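Local coordinates for putative exported protein (Burkholderia pseudomallei, PDB 4JGB) that is of unknown function but has a Rossmann-type NAD(P)-binding fold and may be an NAD(P)-dependent oxidoreductase, at residues K76-S81 with L134-A139; A89-A94 with Q147-T152; Q118-E123 with A128-A133; D138-L143 with W151-P156; V196-I199 with R203-R206. One frame throughout, in Å; residues are numbered along the deposited sequence.

Contact 1: K76-S81 with L134-A139. With SO4 (sulfate ion), chain D; EDO (1,2-ethanediol), chain C.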
# COMPACT_ATOMS: atom_id res chain seq x y z
N LYS A 76 -4.64 -10.11 6.09
CA LYS A 76 -4.39 -11.56 6.20
C LYS A 76 -2.95 -11.94 5.83
O LYS A 76 -2.42 -12.93 6.32
CB LYS A 76 -5.41 -12.37 5.38
N GLN A 77 -2.30 -11.13 5.00
CA GLN A 77 -0.95 -11.46 4.55
C GLN A 77 0.19 -10.90 5.40
O GLN A 77 1.27 -11.49 5.48
CB GLN A 77 -0.74 -10.99 3.12
CG GLN A 77 -1.27 -11.95 2.06
CD GLN A 77 -1.04 -11.40 0.67
OE1 GLN A 77 -0.23 -11.94 -0.08
NE2 GLN A 77 -1.71 -10.31 0.34
N GLU A 78 -0.03 -9.74 6.00
CA GLU A 78 1.03 -9.05 6.73
C GLU A 78 1.31 -9.69 8.09
O GLU A 78 0.41 -10.30 8.70
CB GLU A 78 0.63 -7.61 6.94
CG GLU A 78 -0.57 -7.46 7.87
CD GLU A 78 -1.02 -6.03 8.00
OE1 GLU A 78 -0.29 -5.15 7.48
OE2 GLU A 78 -2.08 -5.78 8.61
N GLU A 79 2.54 -9.55 8.57
CA GLU A 79 2.87 -9.94 9.93
C GLU A 79 3.52 -8.76 10.62
O GLU A 79 4.39 -8.11 10.03
CB GLU A 79 3.81 -11.14 9.94
CG GLU A 79 3.21 -12.42 9.39
CD GLU A 79 4.21 -13.57 9.38
OE1 GLU A 79 4.77 -13.89 10.45
OE2 GLU A 79 4.43 -14.16 8.31
N ALA A 80 3.11 -8.46 11.86
CA ALA A 80 3.64 -7.31 12.60
C ALA A 80 5.17 -7.28 12.54
O ALA A 80 5.75 -6.24 12.25
CB ALA A 80 3.15 -7.28 14.04
N SER A 81 5.81 -8.42 12.78
CA SER A 81 7.28 -8.46 12.85
C SER A 81 7.98 -8.30 11.50
O SER A 81 9.20 -8.23 11.46
CB SER A 81 7.76 -9.74 13.54
OG SER A 81 7.26 -10.86 12.87
N LEU A 134 1.14 -0.52 15.26
CA LEU A 134 2.45 -0.05 15.71
C LEU A 134 3.54 -0.34 14.68
O LEU A 134 4.38 0.51 14.44
CB LEU A 134 2.88 -0.72 17.05
CG LEU A 134 1.99 -0.47 18.27
CD1 LEU A 134 2.49 -1.21 19.52
CD2 LEU A 134 1.86 1.02 18.52
N ALA A 135 3.57 -1.56 14.14
CA ALA A 135 4.49 -1.91 13.05
C ALA A 135 4.30 -0.97 11.83
O ALA A 135 5.29 -0.49 11.26
CB ALA A 135 4.29 -3.35 12.64
N HIS A 136 3.04 -0.67 11.46
CA HIS A 136 2.85 0.31 10.37
C HIS A 136 3.42 1.68 10.74
O HIS A 136 4.05 2.32 9.89
CB HIS A 136 1.38 0.45 9.94
CG HIS A 136 0.88 -0.73 9.20
ND1 HIS A 136 1.41 -1.10 7.98
CD2 HIS A 136 -0.04 -1.66 9.51
CE1 HIS A 136 0.80 -2.20 7.56
NE2 HIS A 136 -0.09 -2.55 8.47
N ARG A 137 3.21 2.09 11.99
CA ARG A 137 3.74 3.36 12.46
C ARG A 137 5.24 3.46 12.25
O ARG A 137 5.71 4.50 11.79
CB ARG A 137 3.44 3.60 13.94
CG ARG A 137 4.29 4.72 14.55
CD ARG A 137 4.07 4.83 16.06
NE ARG A 137 2.72 5.33 16.35
CZ ARG A 137 2.16 5.31 17.56
NH1 ARG A 137 2.82 4.80 18.60
NH2 ARG A 137 0.93 5.78 17.72
N ASP A 138 5.97 2.40 12.60
CA ASP A 138 7.43 2.35 12.39
C ASP A 138 7.85 2.28 10.92
O ASP A 138 8.83 2.89 10.53
CB ASP A 138 8.02 1.16 13.14
CG ASP A 138 7.85 1.26 14.65
OD1 ASP A 138 7.50 2.37 15.17
OD2 ASP A 138 8.07 0.21 15.31
N ALA A 139 7.11 1.52 10.11
CA ALA A 139 7.30 1.50 8.66
C ALA A 139 7.18 2.93 8.11
O ALA A 139 8.07 3.40 7.40
CB ALA A 139 6.29 0.58 7.99
S SO4 D . -5.06 -9.44 2.31
O1 SO4 D . -5.31 -8.20 1.50
O2 SO4 D . -5.59 -10.68 1.68
O3 SO4 D . -3.58 -9.63 2.55
O4 SO4 D . -5.68 -9.27 3.65
C1 EDO C . 0.69 -13.99 -2.30
O1 EDO C . 0.08 -12.77 -2.76
C2 EDO C . 1.59 -14.51 -3.41
O2 EDO C . 1.60 -13.48 -4.40
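Ala135, Glu78 and His136 carry this contact between the 76-81 loop and helix 130-143, with Ala80 as a fourth partner. Ala135 turns its CB toward the loop, where the carbonyl oxygen of Ala80 comes to 3.3 Å from that methyl. The methyl groups of the two alanines are a looser pair, CB to CB 4.3 Å. The small residues let the loop backbone lie close against the helix, and the nearest CA atoms are those of Ala80 and Ala135.

One helical position further on, the imidazole of His136 reaches toward the carboxylate of Glu78. Its NE2 donates a weak hydrogen bond to Glu78 OE1 at 2.8 Å, with an N-H...O angle of only 126°. The oxygen lies at the ring edge but is displaced toward CE1, 3.1 Å away, which accounts for the bend. Carboxylate and ring planes are 46° apart. In Glu78, CG sits between the backbone N and the carbonyl carbon (chi1 66°), and the chain then runs extended to the histidine.

The loop also holds a sulfate, probably from the crystallisation liquor: Lys76 N gives O4 an almost straight bond of 2.8 Å, and Gln77 NE2 binds O3. Backbone N atoms of Met16, Ile17 and Gly74 hold the same ion. Met16 and Ile17 belong to a GxxGxxG-type glycine-rich loop, so the site is consistent with the phosphate-binding region of a Rossmann fold. The loop follows strand 68-71 and leads into helix 83-97, whose Val83 packs on Ala135 and His136, setting that helix beside helix 130-143.

Contact 2: A89-A94 with Q147-T152; sequences ALVDGA and QDLDWT
No flat side chain lies between Leu149 and its partners Val91 and Ala94, so the faces and edges of rings play no part where they meet. The nearby indole of Trp151 is directed to helix 130-143 instead. What touches is aliphatic: CD1 of Leu149 points into the angle between two side chains on successive turns of helix 83-97. It lies 3.6 Å from Val91 CG1 and 4.1 Å from Ala94 CB, and the backbone O of Val91 is also close to it, at 3.8 Å. Leu149 has CG anti to the carbonyl carbon (chi1 -61°) and CD1 extended beyond (chi2 180°), which carries this one methyl deepest toward the helix.

The packing is that of a Rossmann-type alpha/beta layer, with helix 83-97 lying over the parallel part of the main sheet and Leu149 just ahead of strand 150-155. Val102 on the adjacent strand 101-105 touches both Leu149 and Ala94, and Val91 also packs on Tyr142 and Leu143 of helix 130-143. All three residues that touch are buried. Polar ties lie at the periphery: Asp148 forms a salt bridge with Arg95, while Asp150 pairs with Lys100 and Arg206.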
# COMPACT_ATOMS: atom_id res chain seq x y z
N ALA A 89 13.09 -3.27 2.62
CA ALA A 89 13.56 -4.09 1.49
C ALA A 89 13.07 -3.50 0.18
O ALA A 89 13.78 -3.52 -0.83
CB ALA A 89 13.12 -5.55 1.64
N LEU A 90 11.85 -2.96 0.19
CA LEU A 90 11.29 -2.29 -0.98
C LEU A 90 12.11 -1.08 -1.37
O LEU A 90 12.45 -0.91 -2.54
CB LEU A 90 9.85 -1.83 -0.74
CG LEU A 90 8.71 -2.81 -1.01
CD1 LEU A 90 7.42 -2.03 -0.90
CD2 LEU A 90 8.83 -3.44 -2.39
N VAL A 91 12.41 -0.23 -0.40
CA VAL A 91 13.16 1.00 -0.63
C VAL A 91 14.55 0.66 -1.16
O VAL A 91 15.01 1.29 -2.12
CB VAL A 91 13.32 1.84 0.65
CG1 VAL A 91 14.38 2.91 0.46
CG2 VAL A 91 11.99 2.44 1.08
N ASP A 92 15.20 -0.33 -0.55
CA ASP A 92 16.58 -0.70 -0.99
C ASP A 92 16.56 -1.25 -2.44
O ASP A 92 17.39 -0.88 -3.29
CB ASP A 92 17.19 -1.71 -0.01
CG ASP A 92 18.54 -2.22 -0.45
OD1 ASP A 92 19.43 -1.38 -0.66
OD2 ASP A 92 18.71 -3.45 -0.61
N GLY A 93 15.60 -2.14 -2.71
CA GLY A 93 15.39 -2.67 -4.07
C GLY A 93 15.13 -1.57 -5.07
O GLY A 93 15.75 -1.53 -6.13
N ALA A 94 14.20 -0.66 -4.75
CA ALA A 94 13.86 0.41 -5.69
C ALA A 94 15.09 1.23 -6.01
O ALA A 94 15.38 1.48 -7.17
CB ALA A 94 12.74 1.29 -5.15
N GLN A 147 14.17 10.55 1.37
CA GLN A 147 13.89 11.78 0.64
C GLN A 147 14.04 11.59 -0.86
O GLN A 147 13.57 12.41 -1.65
CB GLN A 147 14.88 12.88 1.08
CG GLN A 147 14.82 13.24 2.57
CD GLN A 147 13.80 14.33 2.87
OE1 GLN A 147 12.59 14.12 2.76
NE2 GLN A 147 14.30 15.51 3.26
N ASP A 148 14.74 10.53 -1.24
CA ASP A 148 15.22 10.41 -2.60
C ASP A 148 14.33 9.51 -3.49
O ASP A 148 14.61 9.33 -4.67
CB ASP A 148 16.66 9.88 -2.56
CG ASP A 148 16.74 8.49 -1.95
OD1 ASP A 148 16.49 8.33 -0.73
OD2 ASP A 148 17.02 7.56 -2.69
N LEU A 149 13.30 8.89 -2.92
CA LEU A 149 12.32 8.13 -3.71
C LEU A 149 10.95 8.82 -3.63
O LEU A 149 10.67 9.49 -2.63
CB LEU A 149 12.18 6.70 -3.16
CG LEU A 149 13.35 5.71 -3.08
CD1 LEU A 149 12.86 4.39 -2.48
CD2 LEU A 149 13.91 5.46 -4.46
N ASP A 150 10.11 8.62 -4.65
CA ASP A 150 8.68 9.04 -4.62
C ASP A 150 7.79 7.96 -4.02
O ASP A 150 7.09 7.23 -4.72
CB ASP A 150 8.16 9.39 -6.02
CG ASP A 150 8.91 10.55 -6.64
OD1 ASP A 150 9.50 11.36 -5.89
OD2 ASP A 150 8.90 10.63 -7.88
N TRP A 151 7.83 7.87 -2.71
CA TRP A 151 7.07 6.87 -2.02
C TRP A 151 5.75 7.45 -1.54
O TRP A 151 5.61 8.67 -1.37
CB TRP A 151 7.90 6.23 -0.88
CG TRP A 151 8.34 7.21 0.19
CD1 TRP A 151 9.58 7.82 0.31
CD2 TRP A 151 7.56 7.68 1.29
NE1 TRP A 151 9.61 8.62 1.42
CE2 TRP A 151 8.38 8.56 2.04
CE3 TRP A 151 6.24 7.44 1.71
CZ2 TRP A 151 7.91 9.23 3.20
CZ3 TRP A 151 5.77 8.11 2.88
CH2 TRP A 151 6.61 9.00 3.59
N THR A 152 4.78 6.56 -1.36
CA THR A 152 3.48 6.89 -0.79
C THR A 152 3.09 5.77 0.18
O THR A 152 3.18 4.59 -0.16
CB THR A 152 2.40 7.03 -1.89
OG1 THR A 152 2.62 8.26 -2.59
CG2 THR A 152 0.97 7.11 -1.27

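Contact 3: Q118-E123 with A128-A133; sequences QLVDTE and AYKAVA
Val120 meets Ala133 through CG2, which its first torsion sets trans to the backbone N, leaving CG1 between N and the carbonyl carbon (chi1 60°). Lys130 presents the root of its side chain to the same methyl; beyond CG it is fully extended, with chi2 176° and chi3 -174°, and leads its amino group away from the valine. The contact packs a single 3-10 turn, residues 119-121, against the first turn of helix 130-143, two pieces joined by a short connection within the Rossmann-type domain.

Val120 CG2 is 3.7 Å from Ala133 CB, and its CB is nearly as close to that methyl. Lys130 CG approaches Val120 CG2 at 4.0 Å, so one valine branch touches two residues that are three apart along the helix. Phe125, from the connection, packs on both Val120 and Lys130. The ammonium group of Lys130 forms a salt bridge with Asp127, so the lysine combines an apolar contact near its backbone with a charged one at its end.

Arg137 of the same helix pairs with Asp121 in the turn and hydrogen-bonds Gln118 just before it. The turn is closed from within at the carbonyl of Leu119: its O accepts Thr122 N at 2.9 Å and also Thr122 OG1 at 2.7 Å, the hydroxyl lying in the carbonyl plane on a lone pair.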
# COMPACT_ATOMS: atom_id res chain seq x y z
N GLN A 118 -2.59 9.55 16.60
CA GLN A 118 -3.00 8.49 15.70
C GLN A 118 -4.16 7.63 16.25
O GLN A 118 -4.34 7.50 17.47
CB GLN A 118 -1.81 7.60 15.39
CG GLN A 118 -0.76 8.27 14.49
CD GLN A 118 0.39 7.34 14.12
OE1 GLN A 118 0.50 6.22 14.66
NE2 GLN A 118 1.25 7.79 13.18
N LEU A 119 -4.93 7.04 15.33
CA LEU A 119 -6.05 6.19 15.68
C LEU A 119 -5.70 5.07 16.70
O LEU A 119 -6.48 4.81 17.63
CB LEU A 119 -6.67 5.58 14.41
CG LEU A 119 -7.96 4.76 14.60
CD1 LEU A 119 -9.09 5.54 15.23
CD2 LEU A 119 -8.37 4.15 13.25
N VAL A 120 -4.55 4.42 16.51
CA VAL A 120 -4.17 3.29 17.39
C VAL A 120 -4.17 3.72 18.86
O VAL A 120 -4.44 2.92 19.75
CB VAL A 120 -2.79 2.72 17.01
CG1 VAL A 120 -1.70 3.79 17.14
CG2 VAL A 120 -2.45 1.49 17.88
N ASP A 121 -3.90 5.01 19.10
CA ASP A 121 -3.81 5.48 20.49
C ASP A 121 -5.13 5.99 21.06
O ASP A 121 -5.12 6.48 22.19
CB ASP A 121 -2.70 6.51 20.67
CG ASP A 121 -1.34 5.91 20.44
OD1 ASP A 121 -1.14 4.75 20.88
OD2 ASP A 121 -0.49 6.57 19.78
N THR A 122 -6.22 5.90 20.29
CA THR A 122 -7.53 6.42 20.72
C THR A 122 -8.25 5.48 21.68
O THR A 122 -7.93 4.29 21.76
CB THR A 122 -8.48 6.82 19.53
OG1 THR A 122 -8.75 5.71 18.66
CG2 THR A 122 -7.89 7.99 18.77
N GLU A 123 -9.20 6.01 22.43
CA GLU A 123 -10.00 5.18 23.32
C GLU A 123 -10.93 4.27 22.53
O GLU A 123 -11.62 4.69 21.62
CB GLU A 123 -10.74 6.03 24.38
CG GLU A 123 -9.82 6.54 25.48
CD GLU A 123 -9.22 5.42 26.31
OE1 GLU A 123 -9.90 4.95 27.24
OE2 GLU A 123 -8.06 5.01 26.06
N ALA A 128 -6.72 -6.19 19.43
CA ALA A 128 -6.24 -7.19 18.48
C ALA A 128 -5.50 -6.63 17.25
O ALA A 128 -4.81 -7.37 16.54
CB ALA A 128 -7.39 -8.09 18.06
N TYR A 129 -5.61 -5.32 17.01
CA TYR A 129 -4.99 -4.70 15.82
C TYR A 129 -3.86 -3.79 16.21
O TYR A 129 -3.26 -3.16 15.36
CB TYR A 129 -5.98 -3.86 15.01
CG TYR A 129 -7.26 -4.53 14.62
CD1 TYR A 129 -7.31 -5.86 14.23
CD2 TYR A 129 -8.45 -3.80 14.61
CE1 TYR A 129 -8.51 -6.46 13.89
CE2 TYR A 129 -9.65 -4.39 14.28
CZ TYR A 129 -9.67 -5.72 13.91
OH TYR A 129 -10.87 -6.27 13.56
N LYS A 130 -3.57 -3.73 17.51
CA LYS A 130 -2.56 -2.79 18.02
C LYS A 130 -1.13 -3.09 17.52
O LYS A 130 -0.43 -2.18 17.12
CB LYS A 130 -2.62 -2.67 19.55
CG LYS A 130 -3.67 -1.65 20.02
CD LYS A 130 -3.82 -1.60 21.54
CE LYS A 130 -4.98 -0.67 21.93
NZ LYS A 130 -5.37 -0.85 23.36
N ALA A 131 -0.74 -4.36 17.54
CA ALA A 131 0.63 -4.76 17.20
C ALA A 131 0.93 -4.41 15.74
O ALA A 131 1.96 -3.80 15.45
CB ALA A 131 0.82 -6.26 17.46
N VAL A 132 0.04 -4.78 14.82
CA VAL A 132 0.23 -4.38 13.42
C VAL A 132 0.14 -2.86 13.22
O VAL A 132 0.84 -2.32 12.40
CB VAL A 132 -0.68 -5.09 12.38
CG1 VAL A 132 -0.58 -6.61 12.50
CG2 VAL A 132 -2.13 -4.61 12.46
N ALA A 133 -0.70 -2.17 13.98
CA ALA A 133 -0.79 -0.72 13.80
C ALA A 133 0.53 -0.04 14.16
O ALA A 133 0.97 0.86 13.46
CB ALA A 133 -1.96 -0.13 14.61

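Contact 4: D138-L143 with W151-P156; sequences DAYGYL and WTFFSP
Tyr140 and Leu143 of helix 130-143 each set a CB over the face of an aromatic ring from strand 150-155. Tyr140 CB stands 3.8 Å from the centroid of the Phe153 ring, close to the ring normal. Leu143 CB is likewise 3.8 Å from the centroid of the six-membered ring of Trp151, almost on the normal. Both are CH-pi contacts, and in each the ring lies broadside to the helix surface.

The aromatic side chains themselves meet at a slant. The Tyr140 and Phe153 rings have centroids 5.3 Å apart and planes 51° apart, with Tyr140 CD1 approaching Phe153 CD2 at 3.6 Å. Further along the tyrosine ring, CE1 comes to the edge of the indole, 3.8 Å from Trp151 CH2, and the two side chains cross nearly at right angles. Trp151 holds its ring here because CG lies between the backbone N and the carbonyl carbon (chi1 61°), folding the indole up toward Leu143. That leucine joins the two rings by reaching Phe153 CD1 with its own CD1, at 3.9 Å, while Ala139 CB comes obliquely to Phe153 CE1. The indole NE1 is satisfied by Val146 O, in the connection between helix and strand.

Segments 138-143 and 151-155 run nearly antiparallel, at 161°, their axes 9.7 Å apart at closest approach, as parts of consecutive elements of a Rossmann-type alpha/beta domain. Strand 150-155 lies between strands 101-105 and 207-212, Tyr140 reaches Ala208 on the latter, and helix 83-97 flanks helix 130-143 through Val83 on Ala139.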
# COMPACT_ATOMS: atom_id res chain seq x y z
N ASP A 138 5.97 2.40 12.60
CA ASP A 138 7.43 2.35 12.39
C ASP A 138 7.85 2.28 10.92
O ASP A 138 8.83 2.89 10.53
CB ASP A 138 8.02 1.16 13.14
CG ASP A 138 7.85 1.26 14.65
OD1 ASP A 138 7.50 2.37 15.17
OD2 ASP A 138 8.07 0.21 15.31
N ALA A 139 7.11 1.52 10.11
CA ALA A 139 7.30 1.50 8.66
C ALA A 139 7.18 2.93 8.11
O ALA A 139 8.07 3.40 7.40
CB ALA A 139 6.29 0.58 7.99
N TYR A 140 6.11 3.62 8.47
CA TYR A 140 5.94 5.03 8.08
C TYR A 140 7.06 5.91 8.65
O TYR A 140 7.61 6.74 7.95
CB TYR A 140 4.57 5.57 8.49
CG TYR A 140 4.44 7.04 8.14
CD1 TYR A 140 4.21 7.43 6.82
CD2 TYR A 140 4.56 8.04 9.13
CE1 TYR A 140 4.10 8.77 6.48
CE2 TYR A 140 4.45 9.39 8.78
CZ TYR A 140 4.21 9.74 7.46
OH TYR A 140 4.09 11.05 7.07
N GLY A 141 7.41 5.73 9.93
CA GLY A 141 8.59 6.37 10.52
C GLY A 141 9.87 6.17 9.70
O GLY A 141 10.64 7.10 9.48
N TYR A 142 10.11 4.94 9.25
CA TYR A 142 11.29 4.70 8.42
C TYR A 142 11.24 5.44 7.07
O TYR A 142 12.20 6.12 6.68
CB TYR A 142 11.54 3.20 8.23
CG TYR A 142 12.54 2.96 7.15
CD1 TYR A 142 13.90 3.16 7.38
CD2 TYR A 142 12.13 2.58 5.86
CE1 TYR A 142 14.83 2.96 6.37
CE2 TYR A 142 13.06 2.38 4.84
CZ TYR A 142 14.40 2.57 5.11
OH TYR A 142 15.33 2.37 4.13
N LEU A 143 10.13 5.30 6.36
CA LEU A 143 9.90 5.97 5.09
C LEU A 143 10.03 7.51 5.13
O LEU A 143 10.41 8.13 4.13
CB LEU A 143 8.54 5.56 4.51
CG LEU A 143 8.44 4.16 3.95
CD1 LEU A 143 6.96 3.82 3.73
CD2 LEU A 143 9.23 4.02 2.64
N TRP A 151 7.83 7.87 -2.71
CA TRP A 151 7.07 6.87 -2.02
C TRP A 151 5.75 7.45 -1.54
O TRP A 151 5.61 8.67 -1.37
CB TRP A 151 7.90 6.23 -0.88
CG TRP A 151 8.34 7.21 0.19
CD1 TRP A 151 9.58 7.82 0.31
CD2 TRP A 151 7.56 7.68 1.29
NE1 TRP A 151 9.61 8.62 1.42
CE2 TRP A 151 8.38 8.56 2.04
CE3 TRP A 151 6.24 7.44 1.71
CZ2 TRP A 151 7.91 9.23 3.20
CZ3 TRP A 151 5.77 8.11 2.88
CH2 TRP A 151 6.61 9.00 3.59
N THR A 152 4.78 6.56 -1.36
CA THR A 152 3.48 6.89 -0.79
C THR A 152 3.09 5.77 0.18
O THR A 152 3.18 4.59 -0.16
CB THR A 152 2.40 7.03 -1.89
OG1 THR A 152 2.62 8.26 -2.59
CG2 THR A 152 0.97 7.11 -1.27
N PHE A 153 2.67 6.14 1.38
CA PHE A 153 2.28 5.15 2.37
C PHE A 153 0.76 5.25 2.41
O PHE A 153 0.22 6.19 2.99
CB PHE A 153 2.93 5.54 3.69
CG PHE A 153 2.59 4.65 4.86
CD1 PHE A 153 3.27 3.44 5.06
CD2 PHE A 153 1.65 5.06 5.80
CE1 PHE A 153 2.97 2.66 6.18
CE2 PHE A 153 1.34 4.26 6.90
CZ PHE A 153 2.00 3.06 7.10
N PHE A 154 0.09 4.32 1.74
CA PHE A 154 -1.33 4.46 1.43
C PHE A 154 -2.18 3.59 2.36
O PHE A 154 -2.43 2.45 2.03
CB PHE A 154 -1.64 4.08 -0.05
CG PHE A 154 -2.87 4.79 -0.63
CD1 PHE A 154 -4.12 4.66 -0.01
CD2 PHE A 154 -2.76 5.60 -1.75
CE1 PHE A 154 -5.22 5.35 -0.48
CE2 PHE A 154 -3.86 6.27 -2.25
CZ PHE A 154 -5.10 6.14 -1.62
N SER A 155 -2.63 4.13 3.51
CA SER A 155 -3.41 3.34 4.49
C SER A 155 -4.86 3.15 4.09
O SER A 155 -5.50 4.11 3.64
CB SER A 155 -3.40 3.98 5.90
OG SER A 155 -2.05 4.11 6.35
N PRO A 156 -5.38 1.92 4.25
CA PRO A 156 -6.80 1.66 4.08
C PRO A 156 -7.54 2.34 5.20
O PRO A 156 -6.93 2.71 6.23
CB PRO A 156 -6.93 0.12 4.34
CG PRO A 156 -5.54 -0.43 4.35
CD PRO A 156 -4.62 0.73 4.68

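Contact 5: V196-I199 with R203-R206; sequences VDEI and RFIR
Hydrogen bonding leads this contact: Glu198 offers its carboxylate to two successive backbone N-H groups, those of Arg203 and Phe204, just beyond the helix that carries it. Arg203 N binds OE1 at 2.9 Å, using the syn lone pair, the one on the side of the other oxygen. Phe204 N binds OE2 at 2.8 Å but comes from above the carboxylate plane, 38° out of it. Both bonds are moderately bent. The chain of Glu198 leaves the helix with CG opposite the backbone N (chi1 178°) and bends at chi2 (48°), which folds the carboxylate toward the turn.

Charge adds a second grip on OE2, which also forms a salt bridge with Arg101 NH2. The arginine would be expected to favour the ionised carboxylate in this buried setting. Arg203 directs its own guanidinium to Thr171.

Van der Waals contacts complete the fit. Phe204 CD2 lies 3.4 Å from Glu198 OE1, carboxylate and ring planes being steeply inclined to each other, and Arg203 CB touches the same oxygen at 3.5 Å. The phenyl ring is also packed against Arg203, whose CB lies over one of its faces toward the rim.

The turn links helix 188-201 to strand 207-212, a helix-to-strand connection of the Rossmann-type fold. Glu198 rests on Phe154 of strand 150-155, whose Thr152 hydrogen-bonds Phe204 O.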
# COMPACT_ATOMS: atom_id res chain seq x y z
N VAL A 196 -4.40 2.90 -7.31
CA VAL A 196 -3.92 3.00 -8.69
C VAL A 196 -4.01 4.45 -9.23
O VAL A 196 -3.15 4.88 -10.01
CB VAL A 196 -4.66 1.98 -9.62
CG1 VAL A 196 -4.27 2.21 -11.07
CG2 VAL A 196 -4.37 0.52 -9.21
N ASP A 197 -5.03 5.22 -8.81
CA ASP A 197 -5.09 6.67 -9.19
C ASP A 197 -3.83 7.35 -8.65
O ASP A 197 -3.23 8.21 -9.31
CB ASP A 197 -6.31 7.42 -8.57
CG ASP A 197 -7.64 7.12 -9.24
OD1 ASP A 197 -7.72 6.57 -10.36
OD2 ASP A 197 -8.66 7.49 -8.62
N GLU A 198 -3.41 6.96 -7.46
CA GLU A 198 -2.28 7.61 -6.80
C GLU A 198 -0.98 7.26 -7.49
O GLU A 198 -0.10 8.11 -7.64
CB GLU A 198 -2.22 7.32 -5.28
CG GLU A 198 -1.02 7.95 -4.54
CD GLU A 198 -0.79 9.44 -4.86
OE1 GLU A 198 -1.75 10.13 -5.28
OE2 GLU A 198 0.36 9.93 -4.67
N ILE A 199 -0.86 6.01 -7.92
CA ILE A 199 0.24 5.57 -8.80
C ILE A 199 0.36 6.46 -10.04
O ILE A 199 1.47 6.84 -10.41
CB ILE A 199 0.10 4.09 -9.22
CG1 ILE A 199 0.29 3.17 -7.99
CG2 ILE A 199 1.09 3.74 -10.33
CD1 ILE A 199 0.19 1.69 -8.30
N ARG A 203 -0.38 12.51 -6.05
CA ARG A 203 -0.90 13.58 -5.21
C ARG A 203 -0.26 13.57 -3.81
O ARG A 203 -0.26 14.59 -3.12
CB ARG A 203 -2.43 13.54 -5.10
CG ARG A 203 -3.19 14.09 -6.32
CD ARG A 203 -4.68 13.77 -6.22
NE ARG A 203 -5.28 14.53 -5.15
CZ ARG A 203 -6.17 14.07 -4.27
NH1 ARG A 203 -6.64 12.81 -4.34
NH2 ARG A 203 -6.61 14.91 -3.33
N PHE A 204 0.37 12.45 -3.44
CA PHE A 204 0.80 12.21 -2.05
C PHE A 204 2.23 11.69 -2.03
O PHE A 204 2.49 10.64 -1.44
CB PHE A 204 -0.16 11.20 -1.38
CG PHE A 204 -1.60 11.67 -1.32
CD1 PHE A 204 -1.97 12.70 -0.44
CD2 PHE A 204 -2.57 11.10 -2.12
CE1 PHE A 204 -3.29 13.16 -0.38
CE2 PHE A 204 -3.89 11.56 -2.07
CZ PHE A 204 -4.25 12.58 -1.20
N ILE A 205 3.13 12.40 -2.72
CA ILE A 205 4.55 12.02 -2.83
C ILE A 205 5.23 12.29 -1.50
O ILE A 205 5.12 13.38 -0.94
CB ILE A 205 5.26 12.81 -3.97
CG1 ILE A 205 4.59 12.53 -5.32
CG2 ILE A 205 6.77 12.51 -4.02
CD1 ILE A 205 4.64 11.10 -5.79
N ARG A 206 5.89 11.26 -1.00
CA ARG A 206 6.51 11.26 0.32
C ARG A 206 5.54 11.63 1.45
O ARG A 206 5.92 12.26 2.41
CB ARG A 206 7.79 12.10 0.33
CG ARG A 206 8.94 11.40 -0.39
CD ARG A 206 10.21 12.25 -0.36
NE ARG A 206 10.05 13.46 -1.19
CZ ARG A 206 10.12 13.48 -2.51
NH1 ARG A 206 10.32 12.35 -3.20
NH2 ARG A 206 9.95 14.62 -3.17

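In the fold
Helix 130-143 runs through contacts 3, 1 and 4 in that order from its N-terminal end, and strand 150-155 through contacts 4 and 2. Contacts 1 and 4 share Asp138 and Ala139, their centres about 10 Å apart; contacts 2 and 4 share Trp151 and Thr152, about 11 Å apart. Contact 3 is nested within the chain loops closed by contacts 1 and 2, whereas contact 5 follows all the others and lies about 21 Å from contact 1, centre to centre, on the opposite side of the chain's centre. Together they tie helices 83-97, 130-143 and 188-201 around the central sheet of a Rossmann-type domain, with its probable cofactor-phosphate site near contact 1.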